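Local coordinates for protein alpha-1,3-glucanase (Paenibacillus glycanilyticus, PDB 6K0P) that probably hydrolyses the alpha-1,3-glycosidic bonds of alpha-1,3-glucan, as a glycoside hydrolase of family 87, and is seen here with bound glucose units, at residues Q430-D435 and K475-K480; Q505-E510 and G537-T542. The protein carries 1 engineered substitution. One frame throughout, in Å; residues are numbered along the deposited sequence. Where two conformers were deposited one is given.

Contact 1: Q430-D435 and K475-K480; sequences QDTVID and KNILIK
D435 lays its carboxylate across the extended chain of K480, CG of D435 3.7 Å from CE of K480, the side chains crossing obliquely. K480 turns its CG between its own backbone N and carbonyl carbon (chi1 59°), which sets that methylene against D435. OD2 of D435 and NZ of K480, 4.6 Å apart, are beyond a salt bridge, so any attraction is probably long-range; N481 and Q400 donate to the two carboxylate oxygens. An alanine in place of D435, lacking the carboxylate packed against CE of the lysine, would probably leave those two amides without their acceptor. CG1 of V433 lies 4.2 Å from CE of K480, methyl against methylene; a beta-branched residue also favours the extended backbone. At the other end, D431 and N476 cross at about a right angle, OD1 of D431 3.4 Å from CB of N476 and the carboxylate and amide planes 52° apart; water 2 donates to OD1 of both, 2.7 Å to D431 and 2.8 Å to N476. OD2 of D431 is salt-bridged to R508, and OD1 of N476 also accepts from N506. On the opposite face T432, I434, I477 and I479 are buried; CB of T432 meets CD1 of I477 at 3.9 Å, and the three isoleucines pack on I415. Between the two faces, four backbone hydrogen bonds join the parallel strands, donors coming from each in turn. In this stacking of parallel beta-helix coils, a hydrophobic inner surface backs an outer one where amides hold D435 and a salt bridge holds D431.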
# COMPACT_ATOMS: atom_id res chain seq x y z
N GLN A 430 1.03 -24.42 -11.62
CA GLN A 430 -0.32 -23.90 -11.74
C GLN A 430 -0.27 -22.38 -11.79
O GLN A 430 0.63 -21.76 -11.21
CB GLN A 430 -1.21 -24.40 -10.58
CG GLN A 430 -1.35 -25.92 -10.57
CD GLN A 430 -2.34 -26.45 -9.53
OE1 GLN A 430 -2.87 -25.71 -8.72
NE2 GLN A 430 -2.59 -27.75 -9.58
N ASP A 431 -1.23 -21.80 -12.50
CA ASP A 431 -1.17 -20.38 -12.84
C ASP A 431 -1.12 -19.47 -11.62
O ASP A 431 -1.81 -19.68 -10.61
CB ASP A 431 -2.40 -19.98 -13.65
CG ASP A 431 -2.24 -20.23 -15.13
OD1 ASP A 431 -1.10 -20.42 -15.61
OD2 ASP A 431 -3.28 -20.24 -15.81
N THR A 432 -0.30 -18.43 -11.74
CA THR A 432 -0.42 -17.23 -10.93
C THR A 432 -1.22 -16.25 -11.77
O THR A 432 -0.82 -15.94 -12.90
CB THR A 432 0.98 -16.68 -10.64
OG1 THR A 432 1.71 -17.64 -9.87
CG2 THR A 432 0.90 -15.35 -9.88
N VAL A 433 -2.36 -15.82 -11.25
CA VAL A 433 -3.36 -15.11 -12.04
C VAL A 433 -3.51 -13.69 -11.51
O VAL A 433 -3.73 -13.49 -10.31
CB VAL A 433 -4.72 -15.83 -12.02
CG1 VAL A 433 -5.76 -15.03 -12.81
CG2 VAL A 433 -4.58 -17.24 -12.56
N ILE A 434 -3.40 -12.72 -12.41
CA ILE A 434 -3.80 -11.34 -12.16
C ILE A 434 -5.05 -11.13 -13.02
O ILE A 434 -4.98 -11.20 -14.25
CB ILE A 434 -2.68 -10.35 -12.52
CG1 ILE A 434 -1.54 -10.40 -11.49
CG2 ILE A 434 -3.25 -8.93 -12.60
CD1 ILE A 434 -0.64 -11.61 -11.56
N ASP A 435 -6.19 -10.91 -12.38
CA ASP A 435 -7.47 -10.87 -13.08
C ASP A 435 -8.29 -9.68 -12.61
O ASP A 435 -8.86 -9.71 -11.51
CB ASP A 435 -8.25 -12.17 -12.85
CG ASP A 435 -9.66 -12.12 -13.43
OD1 ASP A 435 -9.95 -11.29 -14.31
OD2 ASP A 435 -10.50 -12.94 -12.99
N LYS A 475 7.07 -19.09 -15.10
CA LYS A 475 6.13 -19.87 -15.89
C LYS A 475 4.73 -19.73 -15.32
O LYS A 475 4.54 -19.45 -14.13
CB LYS A 475 6.52 -21.35 -15.96
CG LYS A 475 6.78 -22.01 -14.60
CD LYS A 475 7.06 -23.50 -14.76
CE LYS A 475 7.59 -24.12 -13.48
NZ LYS A 475 7.84 -25.60 -13.64
N ASN A 476 3.74 -19.93 -16.19
CA ASN A 476 2.34 -20.04 -15.77
C ASN A 476 1.86 -18.75 -15.11
O ASN A 476 1.49 -18.71 -13.94
CB ASN A 476 2.13 -21.27 -14.89
CG ASN A 476 2.48 -22.55 -15.62
OD1 ASN A 476 2.00 -22.77 -16.73
ND2 ASN A 476 3.35 -23.36 -15.04
N ILE A 477 1.88 -17.68 -15.91
CA ILE A 477 1.47 -16.33 -15.50
C ILE A 477 0.36 -15.91 -16.44
O ILE A 477 0.56 -15.88 -17.66
CB ILE A 477 2.64 -15.34 -15.60
CG1 ILE A 477 3.86 -15.83 -14.81
CG2 ILE A 477 2.19 -13.94 -15.19
CD1 ILE A 477 3.64 -15.94 -13.33
N LEU A 478 -0.79 -15.57 -15.88
CA LEU A 478 -1.94 -15.11 -16.66
C LEU A 478 -2.32 -13.71 -16.18
O LEU A 478 -2.64 -13.53 -15.00
CB LEU A 478 -3.11 -16.08 -16.51
CG LEU A 478 -4.41 -15.65 -17.19
CD1 LEU A 478 -4.17 -15.46 -18.67
CD2 LEU A 478 -5.52 -16.67 -16.95
N ILE A 479 -2.25 -12.73 -17.08
CA ILE A 479 -2.57 -11.34 -16.77
C ILE A 479 -3.77 -10.99 -17.63
O ILE A 479 -3.67 -10.95 -18.86
CB ILE A 479 -1.40 -10.40 -17.07
CG1 ILE A 479 -0.20 -10.72 -16.17
CG2 ILE A 479 -1.82 -8.93 -16.91
CD1 ILE A 479 1.14 -10.21 -16.69
N LYS A 480 -4.92 -10.75 -17.00
CA LYS A 480 -6.12 -10.52 -17.79
C LYS A 480 -7.00 -9.44 -17.17
O LYS A 480 -7.04 -9.28 -15.95
CB LYS A 480 -6.91 -11.82 -18.02
CG LYS A 480 -7.38 -12.53 -16.77
CD LYS A 480 -8.17 -13.78 -17.16
CE LYS A 480 -8.52 -14.64 -15.95
NZ LYS A 480 -9.32 -15.84 -16.35
O HOH W 1 2.67 -19.68 -11.38
O HOH W 2 -0.71 -22.45 -17.29

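Contact 2: Q505-E510 and G537-T542; sequences QNIRVE and GGASFT
This is parallel pairing of strands from two successive coils, near the C-terminal end of the catalytic beta-helix. Three backbone bonds carry it: S540 N to I507 O, V509 N to S540 O at 2.8 Å, and T542 N to V509 O, the strand segments lying 21° apart. Before these bonds begin, water 3 bridges the backbones, accepting from I507 N at 2.9 Å and donating to G538 O at 2.8 Å. On the buried face V509 and F541 lie side by side and point the same way. F541 holds CG anti to its carbonyl carbon (chi1 -59°), and CD2 of the ring comes 3.9 Å from CB of V509. L492 packs on both residues, and W573 meets the F541 ring edge-to-face. A539, small enough to sit close to the neighbouring backbone, touches I507 CG2 with its CB at 4.1 Å; F494 packs on both. The other face is polar. There R508 folds back so that its NH1 donates to N506 O at 3.0 Å, the oxygen lying in the guanidinium plane while the donor stands above the carbonyl plane, and NH2 reaches D431. Aromatic and aliphatic groups thus line the inner side, while on the outer side water 4, also bonded to T542 OG1, adds a second donor to V509 O, and at the corner water 3 and the R508 guanidinium reach G538 O and N506 O.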
# COMPACT_ATOMS: atom_id res chain seq x y z
N GLN A 505 7.64 -19.43 -19.91
CA GLN A 505 6.66 -20.29 -20.56
C GLN A 505 5.27 -20.01 -20.00
O GLN A 505 5.11 -19.67 -18.82
CB GLN A 505 7.01 -21.77 -20.39
CG GLN A 505 8.33 -22.13 -21.08
CD GLN A 505 8.61 -23.62 -21.10
OE1 GLN A 505 8.38 -24.32 -20.12
NE2 GLN A 505 9.10 -24.12 -22.23
N ASN A 506 4.26 -20.16 -20.87
CA ASN A 506 2.86 -19.92 -20.49
C ASN A 506 2.68 -18.56 -19.82
O ASN A 506 2.13 -18.46 -18.72
CB ASN A 506 2.30 -21.03 -19.61
CG ASN A 506 2.22 -22.36 -20.33
OD1 ASN A 506 2.27 -22.41 -21.56
ND2 ASN A 506 2.07 -23.43 -19.56
N ILE A 507 3.15 -17.51 -20.49
CA ILE A 507 2.94 -16.13 -20.08
C ILE A 507 1.91 -15.55 -21.03
O ILE A 507 2.19 -15.40 -22.23
CB ILE A 507 4.23 -15.31 -20.14
CG1 ILE A 507 5.42 -16.07 -19.53
CG2 ILE A 507 4.03 -13.92 -19.50
CD1 ILE A 507 5.28 -16.36 -18.04
N ARG A 508 0.71 -15.24 -20.54
CA ARG A 508 -0.37 -14.81 -21.40
C ARG A 508 -0.99 -13.53 -20.86
O ARG A 508 -1.14 -13.37 -19.65
CB ARG A 508 -1.46 -15.87 -21.52
CG ARG A 508 -0.94 -17.22 -22.01
CD ARG A 508 -0.60 -18.12 -20.83
NE ARG A 508 -1.82 -18.60 -20.18
CZ ARG A 508 -1.88 -19.03 -18.92
NH1 ARG A 508 -0.79 -19.04 -18.16
NH2 ARG A 508 -3.03 -19.46 -18.43
N VAL A 509 -1.35 -12.64 -21.78
CA VAL A 509 -1.91 -11.32 -21.48
C VAL A 509 -3.20 -11.20 -22.29
O VAL A 509 -3.17 -11.38 -23.51
CB VAL A 509 -0.93 -10.21 -21.86
CG1 VAL A 509 -1.46 -8.84 -21.45
CG2 VAL A 509 0.46 -10.46 -21.24
N GLU A 510 -4.32 -10.92 -21.63
CA GLU A 510 -5.63 -10.92 -22.29
C GLU A 510 -6.47 -9.74 -21.81
O GLU A 510 -6.59 -9.51 -20.61
CB GLU A 510 -6.39 -12.21 -21.97
CG GLU A 510 -5.64 -13.50 -22.26
CD GLU A 510 -6.38 -14.74 -21.77
OE1 GLU A 510 -7.35 -14.60 -20.99
OE2 GLU A 510 -5.99 -15.86 -22.18
N GLY A 537 12.11 -16.75 -24.07
CA GLY A 537 10.84 -17.45 -24.02
C GLY A 537 9.82 -16.75 -24.90
O GLY A 537 10.01 -16.63 -26.11
N GLY A 538 8.74 -16.28 -24.31
CA GLY A 538 7.77 -15.53 -25.08
C GLY A 538 6.55 -15.21 -24.25
O GLY A 538 6.45 -15.58 -23.07
N ALA A 539 5.61 -14.51 -24.88
CA ALA A 539 4.34 -14.19 -24.25
C ALA A 539 3.28 -14.04 -25.33
O ALA A 539 3.58 -13.62 -26.45
CB ALA A 539 4.42 -12.90 -23.42
N SER A 540 2.04 -14.38 -24.98
CA SER A 540 0.90 -14.26 -25.87
C SER A 540 0.06 -13.06 -25.48
O SER A 540 -0.09 -12.74 -24.30
CB SER A 540 0.04 -15.52 -25.81
OG SER A 540 0.79 -16.66 -26.20
N PHE A 541 -0.51 -12.40 -26.49
CA PHE A 541 -1.31 -11.19 -26.31
C PHE A 541 -2.62 -11.34 -27.07
O PHE A 541 -2.61 -11.59 -28.28
CB PHE A 541 -0.54 -9.97 -26.81
CG PHE A 541 0.77 -9.76 -26.11
CD1 PHE A 541 1.89 -10.51 -26.47
CD2 PHE A 541 0.88 -8.86 -25.06
CE1 PHE A 541 3.10 -10.34 -25.82
CE2 PHE A 541 2.09 -8.69 -24.41
CZ PHE A 541 3.20 -9.43 -24.78
N THR A 542 -3.73 -11.21 -26.35
CA THR A 542 -5.06 -11.26 -26.94
C THR A 542 -5.80 -10.01 -26.49
O THR A 542 -5.91 -9.76 -25.29
CB THR A 542 -5.81 -12.50 -26.45
OG1 THR A 542 -5.03 -13.67 -26.71
CG2 THR A 542 -7.17 -12.62 -27.14
O HOH W 3 4.68 -17.69 -22.96
O HOH W 4 -3.07 -14.07 -24.87

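Overall arrangement
Contacts 1 and 2 follow one another along the same parallel face of the beta-helix, their centres 10 Å apart. Strands 475-485 and 507-510 are neighbours, so the four strands stack in chain order. Both contacts are partly buried, with a hydrophobic inner surface and a polar outer one; contact 2 lies further from the centre of the chain and nearer its C-terminal end. The inner side is mostly isoleucine in contact 1, whereas contact 2 brings in an aromatic ring. Both use two bridging waters, but outside contact 1 has D431, D435 and K480 against R508 and E510 in contact 2. I477 and I507 join the interiors, and D431 and R508 join the outer faces by a salt bridge of 2.7 Å between OD2 and NH2.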